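Peroxinectin A (PDB 6ERC) catalyses the hydrogen peroxide-dependent oxidation of phenolic donors, and oxidises halides and thiocyanate, as a secreted haem peroxidase. Local coordinates at residues A[62-67]-A[351-356]; A[308-313]-A[359-364]. All coordinates share one frame; numbering follows the deposited sequence.

How the contacts relate
Both contacts lie on the same side of the chain's centre, their centres about 11 Å apart, and both reach the calcium ion. Contact 1 supplies the carbonyl of Asn-355 to it and contact 2 the carbonyl of Tyr-359; the two calcium-bound waters belong to both. Contact 1 is partly buried and joins two irregular loops through five hydrogen bonds, three of them to carboxylates. Contact 2 is buried, has no direct hydrogen bond between its segments, and is built from apolar packing, with Val-308 and Leu-364 also lining the haem pocket. The segments alternate along the chain. They also touch: Glu-354 CB of contact 1 packs on Val-308 O of contact 2 at 3.8 Å.

Contact 1: A[62-67]-A[351-356]; sequences IGSKEH and NEEENI. With CA (calcium ion), chain G.
Glu-354 reaches the backbone of Ile-62 and Gly-63 with one carboxylate oxygen. Its chain bends at chi2 (57°), which turns CD back towards the other loop. Glu-354 OE2 then accepts two bonds, from Ile-62 N at 2.8 Å and from Gly-63 N at 2.7 Å. The first donor comes on the syn side, and the second comes from above the carboxylate plane. Glu-354 OE1 has a weak hydrogen bond with His-61 ND1.

Next along the chain, Ser-64 N donates to Glu-353 O at 3.0 Å. Lys-65 N meets Asn-355 OD1 at 2.9 Å in a nearly straight bond (172°), although the donor stands above the amide's carbonyl plane. The aliphatic part of Lys-65 covers the same amide, with Lys-65 CG 3.4 Å from Asn-355 OD1.

A type I turn runs from Ser-64 to His-67. Ser-64 OG is hydrogen-bonded to Leu-68 N and takes a weak bond from Glu-66 N. The turn brings the imidazole to Glu-352, whose extended chain reaches out to meet it. His-67 ND1 donates to Glu-352 OE2 at 3.0 Å, nearly in line with the C-O bond, and the ring and carboxylate planes are 46° apart. His-67 is exposed and Glu-352 partly so, which puts this His-carboxylate hydrogen bond near the surface.

Two further acids are held by outside partners: Glu-66 OE2 by His-444, and Glu-353 OE1 by Asn-73 of helix 70-80. Asn-355 O binds calcium at 2.4 Å, together with Ser-306, Asp-357, Tyr-359 and two waters. The loop 62-67 is therefore hydrogen-bonded to the calcium-binding loop of this animal haem peroxidase domain.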
loop_
_atom_site.group_PDB
_atom_site.type_symbol
_atom_site.label_atom_id
_atom_site.label_comp_id
_atom_site.label_asym_id
_atom_site.label_seq_id
_atom_site.Cartn_x
_atom_site.Cartn_y
_atom_site.Cartn_z
ATOM N N ILE A 62 12.340 17.945 4.455
ATOM C CA ILE A 62 13.409 17.234 5.147
ATOM C C ILE A 62 14.233 16.488 4.105
ATOM O O ILE A 62 15.427 16.755 3.934
ATOM C CB ILE A 62 12.858 16.273 6.220
ATOM C CG1 ILE A 62 12.206 17.057 7.367
ATOM C CG2 ILE A 62 13.968 15.382 6.776
ATOM C CD1 ILE A 62 10.782 17.504 7.095
ATOM N N GLY A 63 13.598 15.556 3.399
ATOM C CA GLY A 63 14.285 14.783 2.384
ATOM C C GLY A 63 14.834 13.477 2.917
ATOM O O GLY A 63 15.472 13.450 3.973
ATOM N N SER A 64 14.598 12.391 2.188
ATOM C CA SER A 64 14.998 11.063 2.633
ATOM C C SER A 64 16.470 11.034 3.014
ATOM O O SER A 64 17.338 11.381 2.209
ATOM C CB SER A 64 14.717 10.045 1.525
ATOM O OG SER A 64 15.162 8.754 1.895
ATOM N N LYS A 65 16.746 10.625 4.255
ATOM C CA LYS A 65 18.126 10.471 4.700
ATOM C C LYS A 65 18.819 9.306 4.010
ATOM O O LYS A 65 20.052 9.301 3.910
ATOM C CB LYS A 65 18.170 10.282 6.218
ATOM C CG LYS A 65 17.707 11.503 7.002
ATOM C CD LYS A 65 17.759 11.275 8.513
ATOM C CE LYS A 65 19.193 11.218 9.038
ATOM N NZ LYS A 65 19.247 11.221 10.534
ATOM N N GLU A 66 18.059 8.327 3.531
ATOM C CA GLU A 66 18.606 7.204 2.786
ATOM C C GLU A 66 18.735 7.500 1.297
ATOM O O GLU A 66 19.259 6.662 0.556
ATOM C CB GLU A 66 17.730 5.963 2.996
ATOM C CG GLU A 66 17.771 5.392 4.409
ATOM C CD GLU A 66 17.066 6.273 5.431
ATOM O OE1 GLU A 66 16.146 7.027 5.045
ATOM O OE2 GLU A 66 17.437 6.210 6.623
ATOM N N HIS A 67 18.271 8.666 0.847
ATOM C CA HIS A 67 18.390 9.083 -0.552
ATOM C C HIS A 67 17.569 8.175 -1.468
ATOM O O HIS A 67 18.041 7.703 -2.504
ATOM C CB HIS A 67 19.854 9.123 -0.987
ATOM C CG HIS A 67 20.718 9.973 -0.110
ATOM N ND1 HIS A 67 20.658 11.349 -0.117
ATOM C CD2 HIS A 67 21.660 9.641 0.804
ATOM C CE1 HIS A 67 21.527 11.829 0.754
ATOM N NE2 HIS A 67 22.148 10.814 1.326
ATOM N N ASN A 351 13.732 11.987 -8.775
ATOM C CA ASN A 351 13.369 12.877 -7.679
ATOM C C ASN A 351 13.448 12.151 -6.339
ATOM O O ASN A 351 12.906 11.052 -6.183
ATOM C CB ASN A 351 11.962 13.431 -7.901
ATOM C CG ASN A 351 11.595 14.509 -6.903
ATOM O OD1 ASN A 351 12.462 15.208 -6.375
ATOM N ND2 ASN A 351 10.303 14.651 -6.637
ATOM N N GLU A 352 14.119 12.772 -5.369
ATOM C CA GLU A 352 14.274 12.182 -4.047
ATOM C C GLU A 352 13.000 12.364 -3.232
ATOM O O GLU A 352 12.366 13.422 -3.274
ATOM C CB GLU A 352 15.456 12.816 -3.312
ATOM C CG GLU A 352 15.905 12.043 -2.082
ATOM C CD GLU A 352 16.954 12.786 -1.273
ATOM O OE1 GLU A 352 16.596 13.774 -0.589
ATOM O OE2 GLU A 352 18.137 12.385 -1.328
ATOM N N GLU A 353 12.629 11.326 -2.485
ATOM C CA GLU A 353 11.390 11.345 -1.717
ATOM C C GLU A 353 11.621 12.004 -0.358
ATOM O O GLU A 353 12.690 12.545 -0.065
ATOM C CB GLU A 353 10.833 9.931 -1.556
ATOM C CG GLU A 353 11.614 9.046 -0.593
ATOM C CD GLU A 353 10.895 7.752 -0.288
ATOM O OE1 GLU A 353 9.829 7.509 -0.891
ATOM O OE2 GLU A 353 11.390 6.980 0.562
ATOM N N GLU A 354 10.600 11.948 0.488
ATOM C CA GLU A 354 10.629 12.535 1.818
ATOM C C GLU A 354 11.118 11.508 2.840
ATOM O O GLU A 354 11.106 10.300 2.597
ATOM C CB GLU A 354 9.229 13.038 2.178
ATOM C CG GLU A 354 9.176 14.138 3.215
ATOM C CD GLU A 354 9.981 15.358 2.832
ATOM O OE1 GLU A 354 9.647 15.977 1.798
ATOM O OE2 GLU A 354 10.944 15.691 3.560
ATOM N N ASN A 355 11.554 12.005 3.995
ATOM C CA ASN A 355 12.084 11.132 5.031
ATOM C C ASN A 355 10.956 10.441 5.787
ATOM O O ASN A 355 9.847 10.968 5.908
ATOM C CB ASN A 355 12.944 11.923 6.013
ATOM C CG ASN A 355 13.880 11.040 6.811
ATOM O OD1 ASN A 355 14.625 10.237 6.251
ATOM N ND2 ASN A 355 13.843 11.182 8.127
ATOM N N ILE A 356 11.250 9.252 6.303
ATOM C CA ILE A 356 10.290 8.492 7.094
ATOM C C ILE A 356 10.473 8.906 8.546
ATOM O O ILE A 356 11.451 8.528 9.197
ATOM C CB ILE A 356 10.466 6.981 6.913
ATOM C CG1 ILE A 356 10.112 6.586 5.479
ATOM C CG2 ILE A 356 9.568 6.222 7.888
ATOM C CD1 ILE A 356 10.738 5.291 5.027
HETATM CA CA CA G . 8.031 12.419 6.604
HETATM O O HOH W 1 7.066 14.132 5.265
HETATM O O HOH W 2 9.763 14.007 6.530
#

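Contact 2: A[308-313]-A[359-364]; sequences VGPFME and YMISDL. With CA (calcium ion), chain G; HEM (protoporphyrin IX containing Fe), chain F.
Val-308 to Pro-310 form an irregular run leading into the strand that begins at Phe-311, and they lie against the start of helix 362-365. The closest CA atoms are those of Pro-310 and Ile-361, 6.3 Å apart. Ile-361 takes the N-cap position, just before the helix. No direct hydrogen bond joins the segments. Water 3 bridges them instead, 2.7 Å from Val-308 O and accepting from Ile-361 N at 3.2 Å.

Ile-361 carries much of the packing. Its CG1 sits between the backbone N and the carbonyl carbon (chi1 54°), and CD1 extends beyond it over the opposite backbone. Ile-361 CD1 lies 3.3 Å from Val-308 O and also touches Gly-309 O. The CG2 branch of Ile-361 lies by Val-308 O and more loosely against Pro-310 CD.

Val-308 and Leu-364 cross at about a right angle, with Val-308 CB 3.8 Å from Leu-364 CD1. Val-308 CG1 also meets Leu-364 CD1, while Val-308 CG2 and Leu-364 CD2 reach the haem. Val-308 CG2 is 3.7 Å from haem CAB, on a vinyl group, and Leu-364 CD2 is 3.8 Å from haem CMB, the methyl of the same pyrrole.

Asp-363 OD1 touches Pro-310 CB at 3.6 Å, while Asp-363 OD2 accepts from the backbone N of Lys-328. Before the helix, Tyr-359 O is a ligand of the calcium ion. The segment 359-364 therefore runs from the calcium site to the wall of the haem pocket, as part of the animal haem peroxidase fold.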
loop_
_atom_site.group_PDB
_atom_site.type_symbol
_atom_site.label_atom_id
_atom_site.label_comp_id
_atom_site.label_asym_id
_atom_site.label_seq_id
_atom_site.Cartn_x
_atom_site.Cartn_y
_atom_site.Cartn_z
ATOM N N VAL A 308 6.048 10.276 1.264
ATOM C CA VAL A 308 5.513 10.906 0.062
ATOM C C VAL A 308 5.926 12.373 0.043
ATOM O O VAL A 308 5.617 13.131 0.968
ATOM C CB VAL A 308 3.986 10.761 0.010
ATOM C CG1 VAL A 308 3.391 11.599 -1.117
ATOM C CG2 VAL A 308 3.601 9.304 -0.149
ATOM N N GLY A 309 6.617 12.781 -1.016
ATOM C CA GLY A 309 6.951 14.173 -1.213
ATOM C C GLY A 309 5.766 14.964 -1.716
ATOM O O GLY A 309 4.741 14.418 -2.149
ATOM N N PRO A 310 5.890 16.292 -1.667
ATOM C CA PRO A 310 4.748 17.140 -2.038
ATOM C C PRO A 310 4.549 17.316 -3.533
ATOM O O PRO A 310 3.434 17.664 -3.945
ATOM C CB PRO A 310 5.080 18.479 -1.371
ATOM C CG PRO A 310 6.563 18.516 -1.332
ATOM C CD PRO A 310 7.029 17.088 -1.172
ATOM N N PHE A 311 5.571 17.099 -4.356
ATOM C CA PHE A 311 5.480 17.391 -5.778
ATOM C C PHE A 311 5.785 16.155 -6.613
ATOM O O PHE A 311 6.610 15.313 -6.244
ATOM C CB PHE A 311 6.430 18.523 -6.173
ATOM C CG PHE A 311 6.002 19.864 -5.670
ATOM C CD1 PHE A 311 5.006 20.574 -6.319
ATOM C CD2 PHE A 311 6.588 20.415 -4.544
ATOM C CE1 PHE A 311 4.608 21.811 -5.859
ATOM C CE2 PHE A 311 6.195 21.653 -4.079
ATOM C CZ PHE A 311 5.205 22.352 -4.736
ATOM N N MET A 312 5.100 16.068 -7.746
ATOM C CA MET A 312 5.275 14.993 -8.715
ATOM C C MET A 312 5.976 15.585 -9.934
ATOM O O MET A 312 5.405 16.428 -10.634
ATOM C CB MET A 312 3.919 14.392 -9.073
ATOM C CG MET A 312 3.971 13.019 -9.685
ATOM S SD MET A 312 2.444 12.130 -9.332
ATOM C CE MET A 312 2.739 11.642 -7.644
ATOM N N GLU A 313 7.214 15.157 -10.174
ATOM C CA GLU A 313 8.047 15.757 -11.209
ATOM C C GLU A 313 7.722 15.199 -12.593
ATOM O O GLU A 313 7.355 14.031 -12.750
ATOM C CB GLU A 313 9.528 15.523 -10.904
ATOM C CG GLU A 313 10.055 16.280 -9.690
ATOM C CD GLU A 313 10.139 17.781 -9.921
ATOM O OE1 GLU A 313 10.226 18.201 -11.096
ATOM O OE2 GLU A 313 10.116 18.543 -8.930
ATOM N N TYR A 359 6.743 13.366 10.485
ATOM C CA TYR A 359 6.184 14.456 9.699
ATOM C C TYR A 359 5.526 13.963 8.421
ATOM O O TYR A 359 6.064 13.104 7.717
ATOM C CB TYR A 359 7.277 15.458 9.362
ATOM C CG TYR A 359 8.033 15.848 10.588
ATOM C CD1 TYR A 359 7.484 16.733 11.499
ATOM C CD2 TYR A 359 9.277 15.302 10.861
ATOM C CE1 TYR A 359 8.159 17.085 12.637
ATOM C CE2 TYR A 359 9.963 15.647 12.001
ATOM C CZ TYR A 359 9.399 16.539 12.886
ATOM O OH TYR A 359 10.083 16.889 14.023
ATOM N N MET A 360 4.362 14.536 8.126
ATOM C CA MET A 360 3.603 14.231 6.925
ATOM C C MET A 360 3.322 15.531 6.191
ATOM O O MET A 360 2.923 16.522 6.809
ATOM C CB MET A 360 2.300 13.520 7.282
ATOM C CG MET A 360 1.445 13.130 6.093
ATOM S SD MET A 360 0.025 12.139 6.595
ATOM C CE MET A 360 0.835 10.719 7.327
ATOM N N ILE A 361 3.547 15.530 4.876
ATOM C CA ILE A 361 3.305 16.731 4.089
ATOM C C ILE A 361 1.849 17.162 4.234
ATOM O O ILE A 361 0.960 16.359 4.546
ATOM C CB ILE A 361 3.667 16.502 2.612
ATOM C CG1 ILE A 361 2.925 15.279 2.063
ATOM C CG2 ILE A 361 5.173 16.336 2.461
ATOM C CD1 ILE A 361 3.053 15.109 0.563
ATOM N N SER A 362 1.605 18.451 4.008
ATOM C CA SER A 362 0.262 18.993 4.158
ATOM C C SER A 362 -0.654 18.625 3.001
ATOM O O SER A 362 -1.877 18.739 3.140
ATOM C CB SER A 362 0.323 20.515 4.305
ATOM O OG SER A 362 0.934 20.870 5.532
ATOM N N ASP A 363 -0.098 18.194 1.864
ATOM C CA ASP A 363 -0.937 17.690 0.782
ATOM C C ASP A 363 -1.754 16.491 1.239
ATOM O O ASP A 363 -2.891 16.307 0.792
ATOM C CB ASP A 363 -0.076 17.316 -0.423
ATOM C CG ASP A 363 0.699 18.496 -0.974
ATOM O OD1 ASP A 363 1.631 18.966 -0.287
ATOM O OD2 ASP A 363 0.375 18.953 -2.092
ATOM N N LEU A 364 -1.195 15.675 2.129
ATOM C CA LEU A 364 -1.892 14.525 2.688
ATOM C C LEU A 364 -2.574 14.848 4.013
ATOM O O LEU A 364 -3.677 14.359 4.276
ATOM C CB LEU A 364 -0.909 13.369 2.892
ATOM C CG LEU A 364 -0.211 12.821 1.644
ATOM C CD1 LEU A 364 1.068 12.101 2.028
ATOM C CD2 LEU A 364 -1.133 11.886 0.885
HETATM CA CA CA G . 8.031 12.419 6.604
HETATM C CHA HEM F . -3.912 3.100 3.252
HETATM C CHB HEM F . -3.616 7.088 0.535
HETATM C CHC HEM F . 1.084 6.146 -0.298
HETATM C CHD HEM F . 0.827 2.291 2.623
HETATM C C1A HEM F . -4.218 4.290 2.641
HETATM C C2A HEM F . -5.459 5.012 2.773
HETATM C C3A HEM F . -5.385 6.118 2.027
HETATM C C4A HEM F . -4.087 6.126 1.391
HETATM C CMA HEM F . -6.474 7.199 1.851
HETATM C CAA HEM F . -6.637 4.558 3.649
HETATM C CBA HEM F . -6.744 5.555 4.794
HETATM C CGA HEM F . -7.445 4.919 5.965
HETATM O O1A HEM F . -6.907 3.934 6.535
HETATM O O2A HEM F . -8.542 5.404 6.340
HETATM C C1B HEM F . -2.327 7.159 0.064
HETATM C C2B HEM F . -1.832 8.170 -0.837
HETATM C C3B HEM F . -0.535 7.914 -1.076
HETATM C C4B HEM F . -0.169 6.729 -0.326
HETATM C CMB HEM F . -2.723 9.303 -1.383
HETATM C CAB HEM F . 0.475 8.682 -1.960
HETATM C CBB HEM F . 0.177 9.822 -2.591
HETATM C C1C HEM F . 1.437 5.026 0.424
HETATM C C2C HEM F . 2.752 4.413 0.477
HETATM C C3C HEM F . 2.676 3.337 1.291
HETATM C C4C HEM F . 1.312 3.254 1.765
HETATM C CMC HEM F . 3.953 4.992 -0.301
HETATM C CAC HEM F . 3.723 2.287 1.748
HETATM C CBC HEM F . 5.003 2.243 1.373
HETATM C C1D HEM F . -0.484 2.151 3.009
HETATM C C2D HEM F . -1.027 1.055 3.779
HETATM C C3D HEM F . -2.330 1.292 3.956
HETATM C C4D HEM F . -2.663 2.529 3.293
HETATM C CMD HEM F . -0.208 -0.138 4.312
HETATM C CAD HEM F . -3.356 0.414 4.692
HETATM C CBD HEM F . -3.725 -0.690 3.706
HETATM C CGD HEM F . -5.169 -1.102 3.862
HETATM O O1D HEM F . -6.047 -0.436 3.255
HETATM O O2D HEM F . -5.456 -2.093 4.580
HETATM N NA HEM F . -3.401 4.998 1.787
HETATM N NB HEM F . -1.290 6.295 0.358
HETATM N NC HEM F . 0.585 4.290 1.220
HETATM N ND HEM F . -1.510 3.029 2.729
HETATM FE FE HEM F . -1.413 4.609 1.514
HETATM O O HOH W 3 5.035 13.037 3.634
HETATM O O HOH W 1 7.066 14.132 5.265
HETATM O O HOH W 2 9.763 14.007 6.530
#